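Local coordinates for protein putative adenosine kinase (Schistosoma mansoni, PDB 3VAS) that probably catalyses the ATP-dependent phosphorylation of adenosine to AMP, as a member of the pfkB (ribokinase) family, at residues Gly157-Leu162 and Ile189-Glu194; Ala185-Asn190 and Pro217-Phe222; Phe210-Ser215 and Asp228-Tyr233; Ser242-Tyr247 and Asp256-Thr261. All coordinates share one frame; numbering follows the deposited sequence.

Interaction 1: Gly157-Leu162 and Ile189-Glu194; sequences GAACDL and INTCYE
T191 and C192, near the start of helix 189-205, pack against A159, C160 and L162 of the short 3-10 turn that follows strand 150-157, a small buried contact held mainly by van der Waals touch. T191 is the centre. T191 CB lies 3.4 Å from the carbonyl oxygen A159 O, while the methyl T191 CG2 turns toward the A159 carbonyl group and comes within 4.3 Å of C160 SG. The torsion chi1 of 54° sets T191 OG1 between the backbone N and the carbonyl carbon, so that the beta-branched side chain gives its methyl to the turn and its hydroxyl to a different partner, N32. Beside it, the branch CD2 of L162 rests 3.7 Å from C192 CB, and both side chains also lie on M30 of strand 27-40; a leucine and a slim cysteine suit such a shared apolar layer. Backbone meets backbone where C160 O and T191 O approach to 3.3 Å, two acceptors with no proton to share, which probably limits how closely the turn and helix can approach. The T191 side chain is about 6 Å from the adenosine at the nearest atoms. The chemistry therefore divides in two: the methyl packs against the turn, while the hydroxyl, bonded to N32 OD1, probably helps position N32, whose ND2 bonds the nucleoside.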
loop_
_atom_site.group_PDB
_atom_site.type_symbol
_atom_site.label_atom_id
_atom_site.label_comp_id
_atom_site.label_asym_id
_atom_site.label_seq_id
_atom_site.Cartn_x
_atom_site.Cartn_y
_atom_site.Cartn_z
ATOM N N GLY A 157 -0.871 -10.092 -13.373
ATOM C CA GLY A 157 -0.427 -9.948 -14.752
ATOM C C GLY A 157 1.020 -9.511 -14.893
ATOM O O GLY A 157 1.926 -10.129 -14.328
ATOM N N ALA A 158 1.231 -8.419 -15.623
ATOM C CA ALA A 158 2.577 -7.924 -15.911
ATOM C C ALA A 158 3.412 -7.620 -14.663
ATOM O O ALA A 158 4.638 -7.745 -14.695
ATOM C CB ALA A 158 2.502 -6.699 -16.806
ATOM N N ALA A 159 2.747 -7.233 -13.574
ATOM C CA ALA A 159 3.422 -6.887 -12.323
ATOM C C ALA A 159 4.315 -7.999 -11.762
ATOM O O ALA A 159 5.271 -7.718 -11.038
ATOM C CB ALA A 159 2.403 -6.442 -11.273
ATOM N N CYS A 160 4.005 -9.251 -12.095
ATOM C CA CYS A 160 4.809 -10.395 -11.658
ATOM C C CYS A 160 6.207 -10.400 -12.258
ATOM O O CYS A 160 7.148 -10.913 -11.647
ATOM C CB CYS A 160 4.122 -11.713 -12.018
ATOM S SG CYS A 160 2.616 -12.036 -11.093
ATOM N N ASP A 161 6.337 -9.837 -13.456
ATOM C CA ASP A 161 7.599 -9.875 -14.189
ATOM C C ASP A 161 8.645 -8.894 -13.667
ATOM O O ASP A 161 9.761 -8.844 -14.187
ATOM C CB ASP A 161 7.363 -9.652 -15.686
ATOM C CG ASP A 161 7.025 -10.939 -16.422
ATOM O OD1 ASP A 161 6.573 -11.905 -15.770
ATOM O OD2 ASP A 161 7.211 -10.984 -17.656
ATOM N N LEU A 162 8.291 -8.116 -12.647
ATOM C CA LEU A 162 9.248 -7.197 -12.036
ATOM C C LEU A 162 10.432 -7.988 -11.493
ATOM O O LEU A 162 10.259 -8.902 -10.683
ATOM C CB LEU A 162 8.589 -6.391 -10.921
ATOM C CG LEU A 162 9.503 -5.467 -10.116
ATOM C CD1 LEU A 162 10.030 -4.319 -10.980
ATOM C CD2 LEU A 162 8.757 -4.947 -8.904
ATOM N N ILE A 189 5.620 -8.817 -1.989
ATOM C CA ILE A 189 6.133 -10.138 -1.646
ATOM C C ILE A 189 5.792 -11.152 -2.740
ATOM O O ILE A 189 6.615 -12.008 -3.073
ATOM C CB ILE A 189 5.590 -10.614 -0.275
ATOM C CG1 ILE A 189 6.252 -9.819 0.856
ATOM C CG2 ILE A 189 5.831 -12.104 -0.078
ATOM C CD1 ILE A 189 5.573 -9.965 2.204
ATOM N N ASN A 190 4.596 -11.027 -3.322
ATOM C CA ASN A 190 4.133 -11.957 -4.354
ATOM C C ASN A 190 4.784 -11.759 -5.726
ATOM O O ASN A 190 4.783 -12.670 -6.559
ATOM C CB ASN A 190 2.612 -11.871 -4.526
ATOM C CG ASN A 190 1.848 -12.252 -3.267
ATOM O OD1 ASN A 190 0.892 -11.576 -2.887
ATOM N ND2 ASN A 190 2.263 -13.338 -2.618
ATOM N N THR A 191 5.326 -10.573 -5.974
ATOM C CA THR A 191 5.792 -10.248 -7.317
ATOM C C THR A 191 7.311 -10.159 -7.434
ATOM O O THR A 191 7.885 -10.609 -8.425
ATOM C CB THR A 191 5.153 -8.942 -7.842
ATOM O OG1 THR A 191 5.373 -7.886 -6.898
ATOM C CG2 THR A 191 3.649 -9.123 -8.053
ATOM N N CYS A 192 7.962 -9.575 -6.432
ATOM C CA CYS A 192 9.408 -9.402 -6.490
ATOM C C CYS A 192 10.039 -9.304 -5.107
ATOM O O CYS A 192 10.605 -8.273 -4.742
ATOM C CB CYS A 192 9.758 -8.158 -7.305
ATOM S SG CYS A 192 11.504 -8.026 -7.710
ATOM N N TYR A 193 9.949 -10.385 -4.343
ATOM C CA TYR A 193 10.498 -10.391 -2.997
ATOM C C TYR A 193 12.000 -10.111 -2.984
ATOM O O TYR A 193 12.500 -9.421 -2.097
ATOM C CB TYR A 193 10.198 -11.710 -2.284
ATOM C CG TYR A 193 10.633 -11.663 -0.843
ATOM C CD1 TYR A 193 10.063 -10.752 0.037
ATOM C CD2 TYR A 193 11.631 -12.504 -0.367
ATOM C CE1 TYR A 193 10.462 -10.693 1.358
ATOM C CE2 TYR A 193 12.035 -12.458 0.948
ATOM C CZ TYR A 193 11.449 -11.549 1.806
ATOM O OH TYR A 193 11.853 -11.492 3.114
ATOM N N GLU A 194 12.704 -10.641 -3.978
ATOM C CA GLU A 194 14.148 -10.466 -4.089
ATOM C C GLU A 194 14.548 -8.987 -4.172
ATOM O O GLU A 194 15.503 -8.554 -3.529
ATOM C CB GLU A 194 14.692 -11.256 -5.295
ATOM C CG GLU A 194 13.907 -11.049 -6.599
ATOM C CD GLU A 194 14.583 -11.673 -7.824
ATOM O OE1 GLU A 194 15.460 -12.551 -7.647
ATOM O OE2 GLU A 194 14.236 -11.282 -8.966
#

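Interaction 2: Ala185-Asn190 and Pro217-Phe222. With ADN (adenosine), chain C.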
loop_
_atom_site.group_PDB
_atom_site.type_symbol
_atom_site.label_atom_id
_atom_site.label_comp_id
_atom_site.label_asym_id
_atom_site.label_seq_id
_atom_site.Cartn_x
_atom_site.Cartn_y
_atom_site.Cartn_z
ATOM N N ALA A 185 4.742 -1.844 -0.051
ATOM C CA ALA A 185 3.636 -2.613 0.514
ATOM C C ALA A 185 3.956 -4.105 0.537
ATOM O O ALA A 185 4.753 -4.595 -0.270
ATOM C CB ALA A 185 2.351 -2.362 -0.270
ATOM N N GLY A 186 3.323 -4.820 1.464
ATOM C CA GLY A 186 3.496 -6.256 1.575
ATOM C C GLY A 186 3.125 -6.990 0.300
ATOM O O GLY A 186 3.643 -8.072 0.034
ATOM N N PHE A 187 2.228 -6.394 -0.483
ATOM C CA PHE A 187 1.769 -6.966 -1.747
ATOM C C PHE A 187 2.903 -7.356 -2.693
ATOM O O PHE A 187 2.735 -8.229 -3.544
ATOM C CB PHE A 187 0.855 -5.978 -2.469
ATOM C CG PHE A 187 -0.528 -5.873 -1.883
ATOM C CD1 PHE A 187 -1.090 -4.632 -1.624
ATOM C CD2 PHE A 187 -1.278 -7.010 -1.621
ATOM C CE1 PHE A 187 -2.364 -4.527 -1.095
ATOM C CE2 PHE A 187 -2.552 -6.908 -1.093
ATOM C CZ PHE A 187 -3.094 -5.665 -0.832
ATOM N N VAL A 188 4.049 -6.700 -2.550
ATOM C CA VAL A 188 5.179 -6.922 -3.453
ATOM C C VAL A 188 5.909 -8.236 -3.150
ATOM O O VAL A 188 6.698 -8.725 -3.959
ATOM C CB VAL A 188 6.139 -5.715 -3.429
ATOM C CG1 VAL A 188 7.201 -5.832 -4.516
ATOM C CG2 VAL A 188 5.342 -4.435 -3.620
ATOM N N ILE A 189 5.620 -8.817 -1.989
ATOM C CA ILE A 189 6.133 -10.138 -1.646
ATOM C C ILE A 189 5.792 -11.152 -2.740
ATOM O O ILE A 189 6.615 -12.008 -3.073
ATOM C CB ILE A 189 5.590 -10.614 -0.275
ATOM C CG1 ILE A 189 6.252 -9.819 0.856
ATOM C CG2 ILE A 189 5.831 -12.104 -0.078
ATOM C CD1 ILE A 189 5.573 -9.965 2.204
ATOM N N ASN A 190 4.596 -11.027 -3.322
ATOM C CA ASN A 190 4.133 -11.957 -4.354
ATOM C C ASN A 190 4.784 -11.759 -5.726
ATOM O O ASN A 190 4.783 -12.670 -6.559
ATOM C CB ASN A 190 2.612 -11.871 -4.526
ATOM C CG ASN A 190 1.848 -12.252 -3.267
ATOM O OD1 ASN A 190 0.892 -11.576 -2.887
ATOM N ND2 ASN A 190 2.263 -13.338 -2.618
ATOM N N PRO A 217 -4.522 -9.654 4.996
ATOM C CA PRO A 217 -4.410 -10.816 5.888
ATOM C C PRO A 217 -3.722 -12.035 5.257
ATOM O O PRO A 217 -2.960 -12.702 5.953
ATOM C CB PRO A 217 -5.872 -11.137 6.229
ATOM C CG PRO A 217 -6.575 -9.831 6.079
ATOM C CD PRO A 217 -5.911 -9.173 4.897
ATOM N N PHE A 218 -3.967 -12.316 3.980
ATOM C CA PHE A 218 -3.383 -13.507 3.362
ATOM C C PHE A 218 -1.851 -13.508 3.375
ATOM O O PHE A 218 -1.227 -14.571 3.400
ATOM C CB PHE A 218 -3.948 -13.779 1.951
ATOM C CG PHE A 218 -3.427 -12.853 0.874
ATOM C CD1 PHE A 218 -2.227 -13.120 0.223
ATOM C CD2 PHE A 218 -4.164 -11.747 0.475
ATOM C CE1 PHE A 218 -1.752 -12.277 -0.786
ATOM C CE2 PHE A 218 -3.699 -10.901 -0.536
ATOM C CZ PHE A 218 -2.490 -11.166 -1.164
ATOM N N LEU A 219 -1.254 -12.320 3.380
ATOM C CA LEU A 219 0.202 -12.202 3.421
ATOM C C LEU A 219 0.781 -12.706 4.740
ATOM O O LEU A 219 1.761 -13.449 4.748
ATOM C CB LEU A 219 0.646 -10.760 3.157
ATOM C CG LEU A 219 0.414 -10.263 1.726
ATOM C CD1 LEU A 219 0.576 -8.755 1.659
ATOM C CD2 LEU A 219 1.350 -10.961 0.735
ATOM N N SER A 220 0.180 -12.306 5.856
ATOM C CA SER A 220 0.638 -12.789 7.156
ATOM C C SER A 220 0.375 -14.280 7.344
ATOM O O SER A 220 1.096 -14.950 8.077
ATOM C CB SER A 220 -0.010 -11.999 8.290
ATOM O OG SER A 220 0.490 -10.675 8.307
ATOM N N GLN A 221 -0.655 -14.794 6.679
ATOM C CA GLN A 221 -1.030 -16.202 6.819
ATOM C C GLN A 221 -0.175 -17.125 5.951
ATOM O O GLN A 221 0.312 -18.148 6.427
ATOM C CB GLN A 221 -2.513 -16.403 6.492
ATOM C CG GLN A 221 -3.458 -15.631 7.403
ATOM C CD GLN A 221 -4.895 -15.624 6.904
ATOM O OE1 GLN A 221 -5.147 -15.668 5.698
ATOM N NE2 GLN A 221 -5.843 -15.569 7.833
ATOM N N PHE A 222 0.010 -16.760 4.684
ATOM C CA PHE A 222 0.678 -17.649 3.733
ATOM C C PHE A 222 2.093 -17.217 3.374
ATOM O O PHE A 222 2.842 -17.978 2.762
ATOM C CB PHE A 222 -0.171 -17.811 2.472
ATOM C CG PHE A 222 -1.557 -18.307 2.752
ATOM C CD1 PHE A 222 -1.772 -19.627 3.120
ATOM C CD2 PHE A 222 -2.645 -17.450 2.673
ATOM C CE1 PHE A 222 -3.048 -20.088 3.394
ATOM C CE2 PHE A 222 -3.924 -17.903 2.944
ATOM C CZ PHE A 222 -4.126 -19.224 3.305
HETATM O "O5'" ADN C . -5.803 -0.346 -1.136
HETATM C "C5'" ADN C . -6.612 -0.436 -2.307
HETATM C "C4'" ADN C . -5.771 -0.664 -3.539
HETATM O "O4'" ADN C . -5.097 -1.928 -3.439
HETATM C "C3'" ADN C . -6.519 -0.700 -4.877
HETATM O "O3'" ADN C . -6.242 0.493 -5.613
HETATM C "C2'" ADN C . -5.911 -1.911 -5.621
HETATM O "O2'" ADN C . -5.483 -1.638 -6.937
HETATM C "C1'" ADN C . -4.732 -2.311 -4.731
HETATM N N9 ADN C . -4.415 -3.739 -4.748
HETATM C C8 ADN C . -5.268 -4.743 -4.668
HETATM N N7 ADN C . -4.491 -5.990 -4.760
HETATM C C5 ADN C . -3.114 -5.643 -4.906
HETATM C C6 ADN C . -1.965 -6.417 -5.038
HETATM N N6 ADN C . -2.064 -7.853 -5.042
HETATM N N1 ADN C . -0.729 -5.799 -5.172
HETATM C C2 ADN C . -0.630 -4.430 -5.169
HETATM N N3 ADN C . -1.761 -3.667 -5.036
HETATM C C4 ADN C . -3.019 -4.307 -4.906
#
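L219 presses both its methyls onto the turn at 185-190 and is the residue most buried by this contact. Its CD1 comes to 3.4 Å from G186 C; because this position is a glycine, the leucine can lie directly against the main chain. The other branch, L219 CD2, reaches the side of N190, 3.7 Å from N190 OD1. With chi1 of -69°, CG of L219 stands beside its own backbone N and the chain extends straight to the turn.

F218 reaches across from the same helix. Its CE1 is 3.4 Å from N190 OD1, which meets the ring at the edge and in its plane, and the amide is nearly coplanar with the ring (11° apart). The carboxamide oxygen thus faces the weakly positive ring hydrogens, an agreeable arrangement for an aromatic next to a polar group. At the other carbon flanking CZ, F218 CE2 stands 4.2 Å from F187 CE2, near the plane of the F187 ring and at its edge.

F187 carries the contact to the substrate. One face of its ring is covered by the purine, with ADN C6 3.4 Å above the plane and offset toward the rim. F187 and F218 both touch I56 of strand 55-58, while D36, N86 and D320 are among the residues that hydrogen-bond the nucleoside. A flat aromatic against the base, flanked at its edge by F218 and touched obliquely by L219, forms one wall of the adenosine pocket in this ribokinase-type fold.

Interaction 3: Phe210-Ser215 and Asp228-Tyr233; sequences FCFNLS and DEMISY
M230 lies across F210 and F212, touching one ring with each end of its side chain. Over F212 the contact is CH-pi: M230 CB sits 3.8 Å from the centroid of the F212 ring, 14° off its normal and displaced toward the rim. The chain then bends at chi2 (-54°) and again at chi3 (-64°), which carries the methyl M230 CE away to within 3.4 Å of F210 CZ. An unbranched, flexible methionine is well suited to bridging two rings. Alongside, I231 CG1 approaches F212 CD2 at 4.3 Å, and I231 CD1 meets L214 CD2 at a similar separation; F210 CB in turn touches the carbonyl oxygen Y233 O at 3.6 Å.

Strand alternation directs both phenylalanines to the helix side. S215 N donates to N213 OD1 (2.9 Å), in the carbonyl plane on a lone pair, an Asx turn just after the strand. Within 228-233, S232 OG donates to E229 O.

Strand 209-213 runs parallel to its neighbours 181-185 and 236-240. Helix 224-231 covers one of its faces next to helix 189-205, whose M196 and A200 touch M230 and Y233.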
loop_
_atom_site.group_PDB
_atom_site.type_symbol
_atom_site.label_atom_id
_atom_site.label_comp_id
_atom_site.label_asym_id
_atom_site.label_seq_id
_atom_site.Cartn_x
_atom_site.Cartn_y
_atom_site.Cartn_z
ATOM N N PHE A 210 12.825 2.873 6.168
ATOM C CA PHE A 210 12.074 1.899 5.390
ATOM C C PHE A 210 10.686 1.688 5.981
ATOM O O PHE A 210 10.552 1.265 7.126
ATOM C CB PHE A 210 12.825 0.565 5.316
ATOM C CG PHE A 210 12.225 -0.414 4.336
ATOM C CD1 PHE A 210 12.672 -0.458 3.025
ATOM C CD2 PHE A 210 11.212 -1.277 4.725
ATOM C CE1 PHE A 210 12.124 -1.350 2.118
ATOM C CE2 PHE A 210 10.660 -2.173 3.826
ATOM C CZ PHE A 210 11.115 -2.207 2.517
ATOM N N CYS A 211 9.657 1.966 5.186
ATOM C CA CYS A 211 8.273 1.852 5.637
ATOM C C CYS A 211 7.566 0.688 4.954
ATOM O O CYS A 211 7.634 0.538 3.734
ATOM C CB CYS A 211 7.520 3.160 5.377
ATOM S SG CYS A 211 8.374 4.634 6.010
ATOM N N PHE A 212 6.881 -0.128 5.750
ATOM C CA PHE A 212 6.320 -1.385 5.272
ATOM C C PHE A 212 4.850 -1.496 5.655
ATOM O O PHE A 212 4.465 -1.150 6.773
ATOM C CB PHE A 212 7.122 -2.550 5.861
ATOM C CG PHE A 212 6.648 -3.912 5.421
ATOM C CD1 PHE A 212 6.733 -4.298 4.091
ATOM C CD2 PHE A 212 6.143 -4.813 6.345
ATOM C CE1 PHE A 212 6.302 -5.553 3.686
ATOM C CE2 PHE A 212 5.707 -6.072 5.950
ATOM C CZ PHE A 212 5.788 -6.443 4.618
ATOM N N ASN A 213 4.027 -1.967 4.724
ATOM C CA ASN A 213 2.602 -2.153 4.989
ATOM C C ASN A 213 2.232 -3.641 4.987
ATOM O O ASN A 213 2.602 -4.372 4.067
ATOM C CB ASN A 213 1.767 -1.390 3.953
ATOM C CG ASN A 213 0.362 -1.055 4.455
ATOM O OD1 ASN A 213 -0.406 -1.941 4.838
ATOM N ND2 ASN A 213 0.029 0.234 4.460
ATOM N N LEU A 214 1.515 -4.089 6.015
ATOM C CA LEU A 214 1.063 -5.484 6.075
ATOM C C LEU A 214 0.116 -5.816 4.910
ATOM O O LEU A 214 0.027 -6.966 4.474
ATOM C CB LEU A 214 0.400 -5.801 7.425
ATOM C CG LEU A 214 1.240 -5.662 8.704
ATOM C CD1 LEU A 214 0.423 -5.997 9.954
ATOM C CD2 LEU A 214 2.495 -6.528 8.636
ATOM N N SER A 215 -0.596 -4.798 4.432
ATOM C CA SER A 215 -1.345 -4.851 3.169
ATOM C C SER A 215 -2.618 -5.713 3.127
ATOM O O SER A 215 -3.661 -5.239 2.676
ATOM C CB SER A 215 -0.423 -5.194 1.995
ATOM O OG SER A 215 0.573 -4.198 1.844
ATOM N N ASP A 228 7.716 -11.312 8.226
ATOM C CA ASP A 228 8.565 -11.142 9.398
ATOM C C ASP A 228 9.973 -10.719 9.012
ATOM O O ASP A 228 10.622 -9.966 9.737
ATOM C CB ASP A 228 8.599 -12.412 10.248
ATOM C CG ASP A 228 7.356 -12.572 11.101
ATOM O OD1 ASP A 228 6.594 -11.588 11.239
ATOM O OD2 ASP A 228 7.148 -13.680 11.639
ATOM N N GLU A 229 10.453 -11.202 7.872
ATOM C CA GLU A 229 11.770 -10.788 7.419
ATOM C C GLU A 229 11.766 -9.302 7.063
ATOM O O GLU A 229 12.686 -8.569 7.428
ATOM C CB GLU A 229 12.259 -11.629 6.241
ATOM C CG GLU A 229 13.670 -11.261 5.810
ATOM C CD GLU A 229 14.319 -12.304 4.915
ATOM O OE1 GLU A 229 13.630 -12.875 4.043
ATOM O OE2 GLU A 229 15.531 -12.550 5.086
ATOM N N MET A 230 10.725 -8.861 6.359
ATOM C CA MET A 230 10.580 -7.451 6.007
ATOM C C MET A 230 10.485 -6.553 7.247
ATOM O O MET A 230 11.131 -5.508 7.311
ATOM C CB MET A 230 9.371 -7.238 5.092
ATOM C CG MET A 230 9.538 -7.838 3.699
ATOM S SD MET A 230 11.041 -7.279 2.872
ATOM C CE MET A 230 10.701 -5.543 2.705
ATOM N N ILE A 231 9.684 -6.967 8.226
ATOM C CA ILE A 231 9.569 -6.223 9.474
ATOM C C ILE A 231 10.949 -5.994 10.094
ATOM O O ILE A 231 11.223 -4.917 10.633
ATOM C CB ILE A 231 8.623 -6.926 10.476
ATOM C CG1 ILE A 231 7.182 -6.889 9.956
ATOM C CG2 ILE A 231 8.693 -6.269 11.841
ATOM C CD1 ILE A 231 6.186 -7.598 10.850
ATOM N N SER A 232 11.835 -6.982 9.970
ATOM C CA SER A 232 13.156 -6.885 10.597
ATOM C C SER A 232 14.070 -5.827 9.954
ATOM O O SER A 232 15.128 -5.510 10.498
ATOM C CB SER A 232 13.848 -8.261 10.693
ATOM O OG SER A 232 14.381 -8.690 9.449
ATOM N N TYR A 233 13.653 -5.275 8.815
ATOM C CA TYR A 233 14.375 -4.161 8.191
ATOM C C TYR A 233 13.547 -2.875 8.205
ATOM O O TYR A 233 14.008 -1.825 7.753
ATOM C CB TYR A 233 14.757 -4.490 6.741
ATOM C CG TYR A 233 15.695 -5.670 6.580
ATOM C CD1 TYR A 233 15.200 -6.961 6.441
ATOM C CD2 TYR A 233 17.072 -5.489 6.557
ATOM C CE1 TYR A 233 16.049 -8.042 6.290
ATOM C CE2 TYR A 233 17.931 -6.564 6.407
ATOM C CZ TYR A 233 17.414 -7.841 6.273
ATOM O OH TYR A 233 18.258 -8.918 6.125
#

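Interaction 4: Ser242-Tyr247 and Asp256-Thr261; sequences SEAEAY and DTVHAT
A244 and V258 mark the crossing of two helices, with axes 8.3 Å apart at closest approach and set at 82° to each other. Apolar touches come first. A244 CB lies 4.1 Å from V258 CG1 and close to the methyl of T261; alanine suits the point where two backbones come so near. T261 CG2 also packs 3.5 Å from Y247 CD2, the two side chains meeting at a slant. V258 reaches onward to L290 of strand 287-293.

Across the two segments the polar link is T261 OG1. It is 3.0 Å from A244 O on the partner helix, and T261 OG1 is also 2.9 Å from T257 O one turn back in its own; its single proton cannot be assigned to either. A chi1 of -68° places OG1 beside its own backbone N, where both carbonyls are within range, and threonine fits because its other branch is the methyl. The Y247 hydroxyl is bound by D228, and its ring stacks on H251.

E245, at the exposed side, makes mixed contacts. Its bent side chain crosses T257 and V258 at about a right angle, with E245 OE2 3.5 Å from T257 CB and E245 OE1 3.7 Å from V258 CG2, so the carboxylate lies against carbon atoms of both side chains while the residue stays exposed.

Two near-perpendicular helices in sequence, with the small A244 at their crossing, form an orthogonal helix pair, here at the periphery of the alpha/beta domain.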
loop_
_atom_site.group_PDB
_atom_site.type_symbol
_atom_site.label_atom_id
_atom_site.label_comp_id
_atom_site.label_asym_id
_atom_site.label_seq_id
_atom_site.Cartn_x
_atom_site.Cartn_y
_atom_site.Cartn_z
ATOM N N SER A 242 -7.821 -6.219 10.664
ATOM C CA SER A 242 -7.887 -7.583 10.140
ATOM C C SER A 242 -6.500 -8.178 9.875
ATOM O O SER A 242 -6.293 -9.379 10.042
ATOM C CB SER A 242 -8.742 -7.640 8.875
ATOM O OG SER A 242 -8.203 -6.812 7.860
ATOM N N GLU A 243 -5.552 -7.337 9.470
ATOM C CA GLU A 243 -4.181 -7.797 9.241
ATOM C C GLU A 243 -3.482 -8.129 10.558
ATOM O O GLU A 243 -2.735 -9.101 10.651
ATOM C CB GLU A 243 -3.377 -6.746 8.466
ATOM C CG GLU A 243 -3.867 -6.527 7.042
ATOM C CD GLU A 243 -3.619 -5.114 6.543
ATOM O OE1 GLU A 243 -2.852 -4.376 7.197
ATOM O OE2 GLU A 243 -4.201 -4.739 5.500
ATOM N N ALA A 244 -3.721 -7.304 11.569
ATOM C CA ALA A 244 -3.158 -7.535 12.888
ATOM C C ALA A 244 -3.723 -8.831 13.466
ATOM O O ALA A 244 -2.997 -9.623 14.067
ATOM C CB ALA A 244 -3.462 -6.355 13.809
ATOM N N GLU A 245 -5.020 -9.042 13.261
ATOM C CA GLU A 245 -5.700 -10.242 13.742
ATOM C C GLU A 245 -5.127 -11.499 13.085
ATOM O O GLU A 245 -4.830 -12.481 13.761
ATOM C CB GLU A 245 -7.202 -10.150 13.470
ATOM C CG GLU A 245 -8.059 -10.943 14.440
ATOM C CD GLU A 245 -8.517 -10.113 15.625
ATOM O OE1 GLU A 245 -8.982 -8.974 15.405
ATOM O OE2 GLU A 245 -8.413 -10.596 16.773
ATOM N N ALA A 246 -4.958 -11.461 11.768
ATOM C CA ALA A 246 -4.418 -12.608 11.051
ATOM C C ALA A 246 -2.959 -12.844 11.426
ATOM O O ALA A 246 -2.533 -13.984 11.590
ATOM C CB ALA A 246 -4.570 -12.423 9.555
ATOM N N TYR A 247 -2.199 -11.760 11.568
ATOM C CA TYR A 247 -0.802 -11.855 11.981
ATOM C C TYR A 247 -0.705 -12.478 13.368
ATOM O O TYR A 247 0.115 -13.374 13.611
ATOM C CB TYR A 247 -0.157 -10.468 11.996
ATOM C CG TYR A 247 1.317 -10.463 12.345
ATOM C CD1 TYR A 247 2.284 -10.386 11.349
ATOM C CD2 TYR A 247 1.744 -10.524 13.667
ATOM C CE1 TYR A 247 3.630 -10.376 11.660
ATOM C CE2 TYR A 247 3.093 -10.522 13.985
ATOM C CZ TYR A 247 4.029 -10.446 12.978
ATOM O OH TYR A 247 5.370 -10.439 13.287
ATOM N N ASP A 256 -5.909 -10.790 23.512
ATOM C CA ASP A 256 -5.562 -9.383 23.298
ATOM C C ASP A 256 -4.853 -9.197 21.954
ATOM O O ASP A 256 -3.898 -8.426 21.837
ATOM C CB ASP A 256 -4.686 -8.879 24.452
ATOM C CG ASP A 256 -4.774 -7.377 24.642
ATOM O OD1 ASP A 256 -5.839 -6.796 24.341
ATOM O OD2 ASP A 256 -3.777 -6.777 25.101
ATOM N N THR A 257 -5.352 -9.907 20.945
ATOM C CA THR A 257 -4.623 -10.131 19.700
ATOM C C THR A 257 -4.073 -8.871 19.028
ATOM O O THR A 257 -2.897 -8.832 18.659
ATOM C CB THR A 257 -5.466 -10.948 18.694
ATOM O OG1 THR A 257 -5.997 -12.109 19.348
ATOM C CG2 THR A 257 -4.612 -11.390 17.518
ATOM N N VAL A 258 -4.906 -7.843 18.885
ATOM C CA VAL A 258 -4.495 -6.649 18.151
ATOM C C VAL A 258 -3.417 -5.842 18.885
ATOM O O VAL A 258 -2.418 -5.451 18.280
ATOM C CB VAL A 258 -5.693 -5.754 17.771
ATOM C CG1 VAL A 258 -5.214 -4.537 17.009
ATOM C CG2 VAL A 258 -6.694 -6.545 16.931
ATOM N N HIS A 259 -3.613 -5.612 20.180
ATOM C CA HIS A 259 -2.590 -4.983 21.013
ATOM C C HIS A 259 -1.319 -5.833 21.075
ATOM O O HIS A 259 -0.210 -5.315 20.945
ATOM C CB HIS A 259 -3.115 -4.730 22.431
ATOM C CG HIS A 259 -4.090 -3.598 22.524
ATOM N ND1 HIS A 259 -3.790 -2.406 23.150
ATOM C CD2 HIS A 259 -5.359 -3.474 22.066
ATOM C CE1 HIS A 259 -4.834 -1.598 23.079
ATOM N NE2 HIS A 259 -5.800 -2.222 22.427
ATOM N N ALA A 260 -1.487 -7.138 21.273
ATOM C CA ALA A 260 -0.354 -8.058 21.329
ATOM C C ALA A 260 0.454 -8.049 20.028
ATOM O O ALA A 260 1.681 -8.108 20.053
ATOM C CB ALA A 260 -0.823 -9.472 21.659
ATOM N N THR A 261 -0.239 -7.968 18.897
ATOM C CA THR A 261 0.426 -7.920 17.598
ATOM C C THR A 261 1.259 -6.648 17.456
ATOM O O THR A 261 2.392 -6.688 16.972
ATOM C CB THR A 261 -0.590 -8.002 16.438
ATOM O OG1 THR A 261 -1.188 -9.305 16.414
ATOM C CG2 THR A 261 0.090 -7.741 15.101
#

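From the N terminus, interaction 1 joins the turn after strand 150-157 to the start of helix 189-205, closing a loop that holds strand 181-185. Interaction 2 overlaps its second segment, sharing I189 and N190, and closes the run through helix 189-205 and strand 209-213. Interaction 3 crosses interaction 2 and closes the run through helix 217-222; G186 N to N213 O, a probable hydrogen bond, ties the two. Interaction 4 follows in series and closes the short connection between its helices. Y193 packs on M230 between interactions 1 and 3, P217 on A246 between 2 and 4, and D228 probably bonds Y247 between 3 and 4, so the contacts run from the adenosine pocket to the outer helices.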